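Long-range contacts in beta-N-acetylhexosaminidase (Arthrobacter aurescens, PDB 3RCN), which probably catalyses the hydrolysis of terminal non-reducing N-acetyl-D-hexosamine residues in N-acetyl-beta-D-hexosaminides, as a member of glycosyl hydrolase family 20: residues A380-Y385 against C401-L406; D390-G395 against T443-R448; D397-P402 against R448-Q453. All coordinates share one frame; numbering follows the deposited sequence.

Contact 1 (A380-Y385 against C401-L406); sequences ASWRGY and CPEHKL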
ATOM      1  N   ALA A 380      14.482 -25.405   8.520  1.00 47.19           N
ATOM      2  CA  ALA A 380      13.271 -25.287   7.718  1.00 46.85           C
ATOM      3  C   ALA A 380      13.347 -26.325   6.607  1.00 48.64           C
ATOM      4  O   ALA A 380      14.095 -26.170   5.636  1.00 51.56           O
ATOM      5  CB  ALA A 380      13.160 -23.890   7.128  1.00 38.15           C
ATOM      6  N   SER A 381      12.530 -27.362   6.734  1.00 42.19           N
ATOM      7  CA  SER A 381      12.645 -28.520   5.868  1.00 38.96           C
ATOM      8  C   SER A 381      11.728 -28.435   4.656  1.00 42.94           C
ATOM      9  O   SER A 381      10.505 -28.555   4.782  1.00 41.98           O
ATOM     10  CB  SER A 381      12.300 -29.786   6.648  1.00 35.19           C
ATOM     11  OG  SER A 381      12.353 -30.903   5.779  1.00 45.89           O
ATOM     12  N   TRP A 382      12.335 -28.272   3.484  1.00 42.23           N
ATOM     13  CA  TRP A 382      11.609 -28.237   2.222  1.00 47.44           C
ATOM     14  C   TRP A 382      11.490 -29.617   1.565  1.00 55.46           C
ATOM     15  O   TRP A 382      10.746 -29.792   0.597  1.00 54.21           O
ATOM     16  CB  TRP A 382      12.298 -27.263   1.272  1.00 55.24           C
ATOM     17  CG  TRP A 382      13.753 -27.499   1.189  1.00 66.61           C
ATOM     18  CD1 TRP A 382      14.723 -26.926   1.958  1.00 74.64           C
ATOM     19  CD2 TRP A 382      14.419 -28.394   0.298  1.00 71.69           C
ATOM     20  NE1 TRP A 382      15.959 -27.405   1.593  1.00 77.75           N
ATOM     21  CE2 TRP A 382      15.799 -28.310   0.576  1.00 75.86           C
ATOM     22  CE3 TRP A 382      13.984 -29.259  -0.710  1.00 69.87           C
ATOM     23  CZ2 TRP A 382      16.744 -29.058  -0.116  1.00 74.49           C
ATOM     24  CZ3 TRP A 382      14.923 -29.997  -1.398  1.00 73.67           C
ATOM     25  CH2 TRP A 382      16.288 -29.895  -1.097  1.00 75.43           C
ATOM     26  N   ARG A 383      12.218 -30.597   2.096  1.00 60.02           N
ATOM     27  CA  ARG A 383      12.073 -31.978   1.656  1.00 59.25           C
ATOM     28  C   ARG A 383      10.820 -32.560   2.316  1.00 58.13           C
ATOM     29  O   ARG A 383      10.139 -31.881   3.086  1.00 58.95           O
ATOM     30  CB  ARG A 383      13.313 -32.791   2.034  1.00 64.67           C
ATOM     31  CG  ARG A 383      14.589 -31.957   2.212  1.00 70.93           C
ATOM     32  CD  ARG A 383      15.826 -32.832   2.460  1.00 76.31           C
ATOM     33  NE  ARG A 383      16.472 -33.220   1.207  1.00 83.60           N
ATOM     34  CZ  ARG A 383      17.733 -32.943   0.880  1.00 83.73           C
ATOM     35  NH1 ARG A 383      18.522 -32.286   1.724  1.00 81.63           N
ATOM     36  NH2 ARG A 383      18.212 -33.335  -0.295  1.00 82.36           N
ATOM     37  N   GLY A 384      10.517 -33.815   2.030  1.00 63.23           N
ATOM     38  CA  GLY A 384       9.316 -34.424   2.573  1.00 72.40           C
ATOM     39  C   GLY A 384       9.439 -34.816   4.039  1.00 80.61           C
ATOM     40  O   GLY A 384      10.294 -34.304   4.771  1.00 74.17           O
ATOM     41  N   TYR A 385       8.558 -35.716   4.469  1.00 89.93           N
ATOM     42  CA  TYR A 385       8.533 -36.187   5.850  1.00 94.62           C
ATOM     43  C   TYR A 385       9.856 -36.799   6.287  1.00 87.33           C
ATOM     44  O   TYR A 385      10.215 -36.728   7.459  1.00 86.71           O
ATOM     45  CB  TYR A 385       7.412 -37.207   6.056  1.00106.66           C
ATOM     46  CG  TYR A 385       6.010 -36.639   5.965  1.00120.00           C
ATOM     47  CD1 TYR A 385       5.779 -35.262   5.957  1.00122.14           C
ATOM     48  CD2 TYR A 385       4.912 -37.486   5.895  1.00125.74           C
ATOM     49  CE1 TYR A 385       4.492 -34.755   5.876  1.00122.04           C
ATOM     50  CE2 TYR A 385       3.632 -36.989   5.810  1.00126.93           C
ATOM     51  CZ  TYR A 385       3.424 -35.630   5.806  1.00124.92           C
ATOM     52  OH  TYR A 385       2.133 -35.170   5.726  1.00126.00           O
ATOM     53  N   CYS A 401       8.139 -26.858   5.719  1.00 45.89           N
ATOM     54  CA  CYS A 401       7.704 -26.134   4.548  1.00 36.68           C
ATOM     55  C   CYS A 401       8.049 -26.937   3.309  1.00 37.86           C
ATOM     56  O   CYS A 401       8.954 -26.575   2.559  1.00 40.38           O
ATOM     57  CB  CYS A 401       8.343 -24.746   4.495  1.00 41.46           C
ATOM     58  SG  CYS A 401      10.087 -24.687   4.922  1.00 45.09           S
ATOM     59  N   PRO A 402       7.338 -28.047   3.093  1.00 43.79           N
ATOM     60  CA  PRO A 402       7.637 -28.923   1.952  1.00 43.29           C
ATOM     61  C   PRO A 402       7.477 -28.175   0.632  1.00 42.54           C
ATOM     62  O   PRO A 402       6.477 -27.495   0.442  1.00 44.23           O
ATOM     63  CB  PRO A 402       6.580 -30.025   2.063  1.00 42.65           C
ATOM     64  CG  PRO A 402       6.080 -29.958   3.467  1.00 46.97           C
ATOM     65  CD  PRO A 402       6.210 -28.534   3.901  1.00 46.43           C
ATOM     66  N   GLU A 403       8.454 -28.308  -0.259  1.00 44.83           N
ATOM     67  CA  GLU A 403       8.418 -27.665  -1.564  1.00 48.41           C
ATOM     68  C   GLU A 403       7.240 -28.126  -2.419  1.00 46.53           C
ATOM     69  O   GLU A 403       6.787 -27.401  -3.288  1.00 42.12           O
ATOM     70  CB  GLU A 403       9.724 -27.919  -2.322  1.00 58.10           C
ATOM     71  CG  GLU A 403       9.763 -27.305  -3.728  1.00 65.38           C
ATOM     72  CD  GLU A 403      10.925 -27.823  -4.581  1.00 70.34           C
ATOM     73  OE1 GLU A 403      11.596 -28.804  -4.180  1.00 56.71           O
ATOM     74  OE2 GLU A 403      11.161 -27.247  -5.665  1.00 81.05           O
ATOM     75  N   HIS A 404       6.764 -29.344  -2.207  1.00 50.97           N
ATOM     76  CA  HIS A 404       5.685 -29.857  -3.045  1.00 57.48           C
ATOM     77  C   HIS A 404       4.302 -29.647  -2.434  1.00 56.88           C
ATOM     78  O   HIS A 404       3.298 -30.132  -2.961  1.00 56.44           O
ATOM     79  CB  HIS A 404       5.921 -31.314  -3.444  1.00 63.37           C
ATOM     80  CG  HIS A 404       6.106 -32.236  -2.286  1.00 73.27           C
ATOM     81  ND1 HIS A 404       7.224 -32.204  -1.479  1.00 82.61           N
ATOM     82  CD2 HIS A 404       5.322 -33.230  -1.804  1.00 77.51           C
ATOM     83  CE1 HIS A 404       7.118 -33.135  -0.546  1.00 85.81           C
ATOM     84  NE2 HIS A 404       5.972 -33.772  -0.721  1.00 83.38           N
ATOM     85  N   LYS A 405       4.265 -28.946  -1.305  1.00 52.76           N
ATOM     86  CA  LYS A 405       3.017 -28.664  -0.595  1.00 55.97           C
ATOM     87  C   LYS A 405       2.791 -27.168  -0.386  1.00 49.88           C
ATOM     88  O   LYS A 405       1.791 -26.613  -0.803  1.00 50.37           O
ATOM     89  CB  LYS A 405       3.007 -29.369   0.765  1.00 69.06           C
ATOM     90  CG  LYS A 405       3.056 -30.888   0.703  1.00 74.98           C
ATOM     91  CD  LYS A 405       1.909 -31.439  -0.129  1.00 80.86           C
ATOM     92  CE  LYS A 405       1.822 -32.944   0.006  1.00 85.09           C
ATOM     93  NZ  LYS A 405       3.137 -33.586  -0.247  1.00 85.80           N
ATOM     94  N   LEU A 406       3.713 -26.562   0.350  1.00 44.55           N
ATOM     95  CA  LEU A 406       3.616 -25.205   0.871  1.00 39.71           C
ATOM     96  C   LEU A 406       4.266 -24.053   0.087  1.00 40.49           C
ATOM     97  O   LEU A 406       4.470 -22.976   0.659  1.00 36.32           O
ATOM     98  CB  LEU A 406       4.003 -25.174   2.347  1.00 44.64           C
ATOM     99  CG  LEU A 406       3.079 -26.037   3.208  1.00 45.61           C
ATOM    100  CD1 LEU A 406       3.314 -25.778   4.681  1.00 45.59           C
ATOM    101  CD2 LEU A 406       1.633 -25.769   2.853  1.00 41.68           C
TER

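Contact 2 (D390-G395 against T443-R448); sequences DALRKG and TDFPGR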
ATOM      1  N   ASP A 390      14.498 -36.843  10.041  1.00 62.83           N
ATOM      2  CA  ASP A 390      15.943 -36.971  10.092  1.00 66.97           C
ATOM      3  C   ASP A 390      16.594 -35.846  10.910  1.00 68.85           C
ATOM      4  O   ASP A 390      17.551 -36.074  11.652  1.00 71.12           O
ATOM      5  CB  ASP A 390      16.487 -36.971   8.666  1.00 76.69           C
ATOM      6  CG  ASP A 390      17.891 -37.503   8.586  1.00 92.71           C
ATOM      7  OD1 ASP A 390      18.529 -37.645   9.650  1.00 99.71           O
ATOM      8  OD2 ASP A 390      18.358 -37.780   7.459  1.00 97.29           O
ATOM      9  N   ALA A 391      16.068 -34.632  10.773  1.00 67.90           N
ATOM     10  CA  ALA A 391      16.602 -33.469  11.480  1.00 57.89           C
ATOM     11  C   ALA A 391      16.189 -33.455  12.945  1.00 54.02           C
ATOM     12  O   ALA A 391      16.856 -32.843  13.776  1.00 55.70           O
ATOM     13  CB  ALA A 391      16.160 -32.193  10.801  1.00 56.18           C
ATOM     14  N   LEU A 392      15.078 -34.120  13.248  1.00 51.73           N
ATOM     15  CA  LEU A 392      14.649 -34.330  14.625  1.00 50.92           C
ATOM     16  C   LEU A 392      15.546 -35.361  15.329  1.00 58.30           C
ATOM     17  O   LEU A 392      15.950 -35.173  16.478  1.00 53.44           O
ATOM     18  CB  LEU A 392      13.200 -34.797  14.651  1.00 51.23           C
ATOM     19  CG  LEU A 392      12.146 -33.851  14.077  1.00 58.92           C
ATOM     20  CD1 LEU A 392      10.917 -34.638  13.679  1.00 61.43           C
ATOM     21  CD2 LEU A 392      11.785 -32.744  15.066  1.00 59.05           C
ATOM     22  N   ARG A 393      15.865 -36.449  14.633  1.00 64.60           N
ATOM     23  CA  ARG A 393      16.798 -37.427  15.175  1.00 75.48           C
ATOM     24  C   ARG A 393      18.070 -36.741  15.692  1.00 77.24           C
ATOM     25  O   ARG A 393      18.577 -37.087  16.759  1.00 85.89           O
ATOM     26  CB  ARG A 393      17.166 -38.486  14.130  1.00 82.67           C
ATOM     27  CG  ARG A 393      16.041 -39.440  13.743  1.00 86.82           C
ATOM     28  CD  ARG A 393      16.630 -40.741  13.198  1.00 90.89           C
ATOM     29  NE  ARG A 393      16.027 -41.162  11.934  1.00 96.92           N
ATOM     30  CZ  ARG A 393      14.914 -41.887  11.834  1.00101.15           C
ATOM     31  NH1 ARG A 393      14.268 -42.268  12.930  1.00103.27           N
ATOM     32  NH2 ARG A 393      14.440 -42.229  10.640  1.00 99.90           N
ATOM     33  N   LYS A 394      18.564 -35.745  14.960  1.00 79.22           N
ATOM     34  CA  LYS A 394      19.809 -35.081  15.332  1.00 72.71           C
ATOM     35  C   LYS A 394      19.612 -33.975  16.369  1.00 76.57           C
ATOM     36  O   LYS A 394      20.579 -33.301  16.734  1.00 79.98           O
ATOM     37  CB  LYS A 394      20.498 -34.471  14.110  1.00 70.11           C
ATOM     38  CG  LYS A 394      21.337 -35.429  13.277  1.00 72.12           C
ATOM     39  CD  LYS A 394      20.666 -35.764  11.950  1.00 76.38           C
ATOM     40  CE  LYS A 394      21.685 -36.271  10.937  1.00 80.95           C
ATOM     41  NZ  LYS A 394      21.075 -37.175   9.924  1.00 84.78           N
ATOM     42  N   GLY A 395      18.375 -33.761  16.820  1.00 75.64           N
ATOM     43  CA  GLY A 395      18.101 -32.780  17.865  1.00 74.25           C
ATOM     44  C   GLY A 395      17.801 -31.358  17.399  1.00 71.90           C
ATOM     45  O   GLY A 395      17.550 -30.461  18.210  1.00 69.55           O
ATOM     46  N   THR A 443       7.977 -41.607  18.326  0.60 93.09           N
ATOM     47  CA  THR A 443       9.409 -41.862  18.258  0.60101.51           C
ATOM     48  C   THR A 443      10.194 -41.034  19.272  0.60107.47           C
ATOM     49  O   THR A 443      11.338 -41.355  19.592  0.60107.76           O
ATOM     50  CB  THR A 443       9.932 -41.609  16.843  0.60102.91           C
ATOM     51  OG1 THR A 443       8.981 -40.807  16.135  0.60104.17           O
ATOM     52  CG2 THR A 443      10.107 -42.919  16.104  0.60102.91           C
ATOM     53  N   ASP A 444       9.576 -39.970  19.778  1.00113.61           N
ATOM     54  CA  ASP A 444      10.130 -39.254  20.926  1.00121.39           C
ATOM     55  C   ASP A 444      11.606 -38.862  20.791  1.00119.30           C
ATOM     56  O   ASP A 444      12.432 -39.254  21.624  1.00119.50           O
ATOM     57  CB  ASP A 444       9.918 -40.068  22.205  1.00129.00           C
ATOM     58  CG  ASP A 444       8.650 -39.680  22.932  1.00132.66           C
ATOM     59  OD1 ASP A 444       8.499 -38.482  23.252  1.00133.59           O
ATOM     60  OD2 ASP A 444       7.804 -40.565  23.172  1.00134.23           O
ATOM     61  N   PHE A 445      11.944 -38.129  19.729  1.00109.63           N
ATOM     62  CA  PHE A 445      13.331 -37.712  19.515  1.00 97.51           C
ATOM     63  C   PHE A 445      13.696 -36.413  20.246  1.00 80.81           C
ATOM     64  O   PHE A 445      12.831 -35.743  20.818  1.00 70.36           O
ATOM     65  CB  PHE A 445      13.623 -37.539  18.019  1.00102.28           C
ATOM     66  CG  PHE A 445      12.475 -37.893  17.120  1.00109.93           C
ATOM     67  CD1 PHE A 445      12.683 -38.679  15.998  1.00112.76           C
ATOM     68  CD2 PHE A 445      11.192 -37.427  17.381  1.00114.22           C
ATOM     69  CE1 PHE A 445      11.634 -39.003  15.158  1.00116.44           C
ATOM     70  CE2 PHE A 445      10.136 -37.751  16.550  1.00117.08           C
ATOM     71  CZ  PHE A 445      10.357 -38.536  15.434  1.00118.22           C
ATOM     72  N   PRO A 446      14.983 -36.037  20.188  1.00 74.09           N
ATOM     73  CA  PRO A 446      15.513 -34.828  20.836  1.00 72.35           C
ATOM     74  C   PRO A 446      15.082 -33.524  20.172  1.00 71.38           C
ATOM     75  O   PRO A 446      15.006 -32.493  20.847  1.00 75.40           O
ATOM     76  CB  PRO A 446      17.033 -35.002  20.721  1.00 68.14           C
ATOM     77  CG  PRO A 446      17.226 -35.910  19.561  1.00 69.10           C
ATOM     78  CD  PRO A 446      16.058 -36.851  19.595  1.00 70.84           C
ATOM     79  N   GLY A 447      14.824 -33.564  18.869  1.00 65.41           N
ATOM     80  CA  GLY A 447      14.368 -32.386  18.157  1.00 60.58           C
ATOM     81  C   GLY A 447      12.875 -32.253  18.359  1.00 62.39           C
ATOM     82  O   GLY A 447      12.180 -33.266  18.524  1.00 63.19           O
ATOM     83  N   ARG A 448      12.372 -31.018  18.360  1.00 54.52           N
ATOM     84  CA  ARG A 448      10.929 -30.806  18.467  1.00 48.22           C
ATOM     85  C   ARG A 448      10.343 -30.063  17.280  1.00 51.02           C
ATOM     86  O   ARG A 448      10.999 -29.211  16.682  1.00 47.57           O
ATOM     87  CB  ARG A 448      10.554 -30.109  19.781  1.00 56.83           C
ATOM     88  CG  ARG A 448      11.469 -28.969  20.207  1.00 70.07           C
ATOM     89  CD  ARG A 448      11.040 -28.408  21.561  1.00 81.12           C
ATOM     90  NE  ARG A 448       9.681 -27.864  21.523  1.00 93.01           N
ATOM     91  CZ  ARG A 448       9.390 -26.565  21.460  1.00100.53           C
ATOM     92  NH1 ARG A 448      10.367 -25.666  21.432  1.00103.17           N
ATOM     93  NH2 ARG A 448       8.124 -26.159  21.431  1.00100.17           N
TER

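Contact 3 (D397-P402 against R448-Q453); sequences DVVMCP and RLLGAQ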
ATOM      1  N   ASP A 397      15.608 -28.408  16.050  1.00 57.46           N
ATOM      2  CA  ASP A 397      14.195 -28.019  15.993  1.00 51.47           C
ATOM      3  C   ASP A 397      13.778 -27.825  14.540  1.00 43.05           C
ATOM      4  O   ASP A 397      14.545 -27.336  13.724  1.00 45.83           O
ATOM      5  CB  ASP A 397      13.918 -26.745  16.797  1.00 53.33           C
ATOM      6  CG  ASP A 397      13.921 -26.986  18.298  1.00 65.28           C
ATOM      7  OD1 ASP A 397      13.737 -28.147  18.726  1.00 75.12           O
ATOM      8  OD2 ASP A 397      14.107 -26.010  19.053  1.00 66.43           O
ATOM      9  N   VAL A 398      12.557 -28.219  14.225  1.00 36.36           N
ATOM     10  CA  VAL A 398      12.106 -28.268  12.847  1.00 34.30           C
ATOM     11  C   VAL A 398      10.819 -27.450  12.626  1.00 41.75           C
ATOM     12  O   VAL A 398       9.954 -27.379  13.498  1.00 44.79           O
ATOM     13  CB  VAL A 398      11.862 -29.731  12.447  1.00 32.65           C
ATOM     14  CG1 VAL A 398      11.198 -29.834  11.081  1.00 31.71           C
ATOM     15  CG2 VAL A 398      13.166 -30.499  12.479  1.00 33.50           C
ATOM     16  N   VAL A 399      10.724 -26.811  11.464  1.00 40.06           N
ATOM     17  CA  VAL A 399       9.464 -26.287  10.961  1.00 42.67           C
ATOM     18  C   VAL A 399       9.303 -26.813   9.537  1.00 44.19           C
ATOM     19  O   VAL A 399      10.254 -26.785   8.753  1.00 37.88           O
ATOM     20  CB  VAL A 399       9.436 -24.752  10.972  1.00 48.82           C
ATOM     21  CG1 VAL A 399       9.592 -24.243  12.384  1.00 47.59           C
ATOM     22  CG2 VAL A 399      10.538 -24.199  10.113  1.00 54.43           C
HETATM   23  N   MSE A 400       8.122 -27.328   9.207  1.00 45.72           N
HETATM   24  CA  MSE A 400       7.903 -27.903   7.881  1.00 45.19           C
HETATM   25  C   MSE A 400       7.448 -26.865   6.850  1.00 47.87           C
HETATM   26  O   MSE A 400       6.527 -26.077   7.084  1.00 38.58           O
HETATM   27  CB  MSE A 400       6.887 -29.040   7.935  1.00 29.10           C
HETATM   28  CG  MSE A 400       7.263 -30.155   8.873  1.00 41.73           C
HETATM   29 SE   MSE A 400       8.829 -31.140   8.254  0.69 49.83          SE
HETATM   30  CE  MSE A 400       8.144 -31.603   6.472  1.00 81.09           C
ATOM     31  N   CYS A 401       8.139 -26.858   5.719  1.00 45.89           N
ATOM     32  CA  CYS A 401       7.704 -26.134   4.548  1.00 36.68           C
ATOM     33  C   CYS A 401       8.049 -26.937   3.309  1.00 37.86           C
ATOM     34  O   CYS A 401       8.954 -26.575   2.559  1.00 40.38           O
ATOM     35  CB  CYS A 401       8.343 -24.746   4.495  1.00 41.46           C
ATOM     36  SG  CYS A 401      10.087 -24.687   4.922  1.00 45.09           S
ATOM     37  N   PRO A 402       7.338 -28.047   3.093  1.00 43.79           N
ATOM     38  CA  PRO A 402       7.637 -28.923   1.952  1.00 43.29           C
ATOM     39  C   PRO A 402       7.477 -28.175   0.632  1.00 42.54           C
ATOM     40  O   PRO A 402       6.477 -27.495   0.442  1.00 44.23           O
ATOM     41  CB  PRO A 402       6.580 -30.025   2.063  1.00 42.65           C
ATOM     42  CG  PRO A 402       6.080 -29.958   3.467  1.00 46.97           C
ATOM     43  CD  PRO A 402       6.210 -28.534   3.901  1.00 46.43           C
ATOM     44  N   ARG A 448      12.372 -31.018  18.360  1.00 54.52           N
ATOM     45  CA  ARG A 448      10.929 -30.806  18.467  1.00 48.22           C
ATOM     46  C   ARG A 448      10.343 -30.063  17.280  1.00 51.02           C
ATOM     47  O   ARG A 448      10.999 -29.211  16.682  1.00 47.57           O
ATOM     48  CB  ARG A 448      10.554 -30.109  19.781  1.00 56.83           C
ATOM     49  CG  ARG A 448      11.469 -28.969  20.207  1.00 70.07           C
ATOM     50  CD  ARG A 448      11.040 -28.408  21.561  1.00 81.12           C
ATOM     51  NE  ARG A 448       9.681 -27.864  21.523  1.00 93.01           N
ATOM     52  CZ  ARG A 448       9.390 -26.565  21.460  1.00100.53           C
ATOM     53  NH1 ARG A 448      10.367 -25.666  21.432  1.00103.17           N
ATOM     54  NH2 ARG A 448       8.124 -26.159  21.431  1.00100.17           N
ATOM     55  N   LEU A 449       9.091 -30.380  16.959  1.00 52.89           N
ATOM     56  CA  LEU A 449       8.413 -29.757  15.831  1.00 49.65           C
ATOM     57  C   LEU A 449       7.760 -28.487  16.326  1.00 50.68           C
ATOM     58  O   LEU A 449       6.852 -28.527  17.160  1.00 55.94           O
ATOM     59  CB  LEU A 449       7.338 -30.680  15.273  1.00 54.80           C
ATOM     60  CG  LEU A 449       7.445 -31.019  13.794  1.00 66.71           C
ATOM     61  CD1 LEU A 449       6.140 -31.602  13.290  1.00 74.13           C
ATOM     62  CD2 LEU A 449       7.787 -29.770  13.022  1.00 69.10           C
ATOM     63  N   LEU A 450       8.235 -27.358  15.819  1.00 42.55           N
ATOM     64  CA  LEU A 450       7.701 -26.068  16.210  1.00 38.59           C
ATOM     65  C   LEU A 450       6.410 -25.727  15.465  1.00 35.63           C
ATOM     66  O   LEU A 450       5.513 -25.083  16.017  1.00 40.95           O
ATOM     67  CB  LEU A 450       8.748 -24.987  15.975  1.00 39.20           C
ATOM     68  CG  LEU A 450      10.066 -25.224  16.688  1.00 37.86           C
ATOM     69  CD1 LEU A 450      10.889 -23.958  16.660  1.00 38.62           C
ATOM     70  CD2 LEU A 450       9.767 -25.663  18.104  1.00 34.86           C
ATOM     71  N   GLY A 451       6.332 -26.156  14.209  1.00 32.09           N
ATOM     72  CA  GLY A 451       5.232 -25.773  13.343  1.00 41.05           C
ATOM     73  C   GLY A 451       5.558 -25.862  11.858  1.00 40.37           C
ATOM     74  O   GLY A 451       6.404 -26.660  11.420  1.00 35.60           O
ATOM     75  N   ALA A 452       4.849 -25.049  11.081  1.00 32.97           N
ATOM     76  CA  ALA A 452       4.974 -25.057   9.627  1.00 41.42           C
ATOM     77  C   ALA A 452       5.044 -23.642   9.052  1.00 40.22           C
ATOM     78  O   ALA A 452       4.838 -22.659   9.763  1.00 36.44           O
ATOM     79  CB  ALA A 452       3.830 -25.852   8.983  1.00 39.97           C
ATOM     80  N   GLN A 453       5.394 -23.548   7.774  1.00 38.92           N
ATOM     81  CA  GLN A 453       5.529 -22.258   7.127  1.00 42.30           C
ATOM     82  C   GLN A 453       5.237 -22.353   5.627  1.00 43.39           C
ATOM     83  O   GLN A 453       5.597 -23.332   4.976  1.00 45.41           O
ATOM     84  CB  GLN A 453       6.937 -21.745   7.404  1.00 40.03           C
ATOM     85  CG  GLN A 453       7.420 -20.602   6.573  1.00 43.36           C
ATOM     86  CD  GLN A 453       8.869 -20.288   6.897  1.00 47.80           C
ATOM     87  OE1 GLN A 453       9.210 -20.034   8.054  1.00 50.46           O
ATOM     88  NE2 GLN A 453       9.737 -20.333   5.888  1.00 44.73           N
TER

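Contact 1 (A380-Y385 against C401-L406)
Two backbone hydrogen bonds tie Ser-381 and Trp-382 to Cys-401 and Glu-403 where the chain leaves two neighbouring strands. Cys-401 N donates to Ser-381 O at 3.1 Å, arriving from well above the carbonyl plane. The second bond, from Glu-403 N to Trp-382 O at 2.9 Å, is almost straight, with 173° at the hydrogen. Weaker CA-H...O contacts lie between them: Trp-382 CA is 3.2 Å from Cys-401 O, and Pro-402 CA faces Trp-382 O, which thus receives both an N-H and a C-H.

Apolar packing across the pair is slight. At the strand end Cys-401 SG meets Ala-380 CB at 3.9 Å, its chi1 of 43° setting the sulphur between the backbone N and the carbonyl carbon. Farther along, His-404 brings CE1 to Gly-384 CA at 4.0 Å, the glycine lying at the ring's edge and near its plane. Two side chains here also have partners outside the segments: the His-404 ring stacks with Tyr-535, and Glu-403, its chain extended, carries OE2 to a salt bridge with Arg-533.

Flat groups also pack within 380-385. Arg-383 folds back over its neighbour, CG lying over the centre of the Trp-382 ring and CH2 of that ring over the middle of the guanidinium, while NH1 forms a salt bridge with Asp-366.

In 401-406 the chain turns at once, Pro-402 O accepting from both Lys-405 N and Leu-406 N. Such loops, joined just beyond parallel strands 378-381 and 397-400, belong to the C-terminal rim of an alpha/beta barrel, where family 20 enzymes hold their active site; the Trp-382 side chain is about 7 Å from that of Glu-316, the predicted proton donor.

Contact 2 (D390-G395 against T443-R448)
Leu-392, which has more surface buried by this contact than any other residue, packs against Phe-445 with its CB and reaches Gly-447 with its CD2. The CB lies over one face of the Phe-445 ring, 4.2 Å from the centroid and displaced toward the rim, a CH-pi contact. Thr-443 CB sits over the opposite face, and the ring is sandwiched between helix and loop. CG is anti to the carbonyl carbon (chi1 -62°), and from it chi2 of 158° leads on to the branches, of which CD2 lies 3.5 Å from Gly-447 C.

Arg-393 meets the same ring at its edge, through aliphatic CG, 4.1 Å from Phe-445 CD1. The guanidinium plane is tilted 53° from the ring.

The carbonyl of Leu-392 binds the loop as well: Gly-447 N donates to Leu-392 O at 3.1 Å. Gly-395 N reaches that oxygen from the opposite face of the carbonyl plane, in the Schellman motif that ends the helix. Gly-447 lies close against this helix end.

The contact therefore fastens the C-terminal end of helix 385-393 to the loop leading into strand 449-456, while Ala-391 and Leu-392 of the helix also rest on Val-398 of strand 397-400.

Contact 3 (D397-P402 against R448-Q453)
Val-398 and Met-400 exchange four backbone hydrogen bonds with residues 448-453, on and just before the parallel strand 449-453, the tightly held part of this contact. Val-398 N binds Arg-448 O at 3.1 Å and Val-398 O takes Leu-450 N at 2.9 Å. Beyond a beta bulge at Leu-450 and Gly-451, where one residue more is used than on the facing strand, Met-400 N meets Gly-451 O and Met-400 O accepts from Gln-453 N, each at 2.9 Å. Leu-449 CD2 packs on Val-398 CG1 at 3.9 Å and on CG of Met-400, a selenomethionine, whose side chain crosses it at about a right angle. Val-399 CG1 rests instead on Leu-450 CB.

The Asp-397 end is looser and more open to solvent. OD1 accepts from Arg-448 N, but its exact place is doubtful. Asp-397 OD2 stays 4.4 Å from Arg-448 NH1, too far for a salt bridge, and the carboxylate and guanidinium planes stand 87° apart. An alanine here would probably leave Arg-448 N without this acceptor and the guanidinium without its nearby negative charge.

The chemistry implies that main-chain bonds and largely buried hydrocarbon hold the pair, with charge attraction probably a modest addition at the more exposed end.

How the contacts relate
All three contacts lie in the catalytic barrel, on the same side of the chain's centre. Contacts 1 and 3 have centres about 9 Å apart and share Cys-401 and Pro-402; the centres of contacts 2 and 3, which have Arg-448 in common, are about 12 Å apart, and those of contacts 1 and 2 about 17 Å. Along the chain, strand 378-381, helix 385-393 and strand 397-400 form a beta-alpha-beta unit, and the chain returns much later as strand 449-456 to lie beside 397-400. Strand 397-400 therefore stands between 378-381 and 449-456, with contact 1 beyond its C-terminal end, near the predicted active site, and contact 2 beside its N-terminal end, away from it.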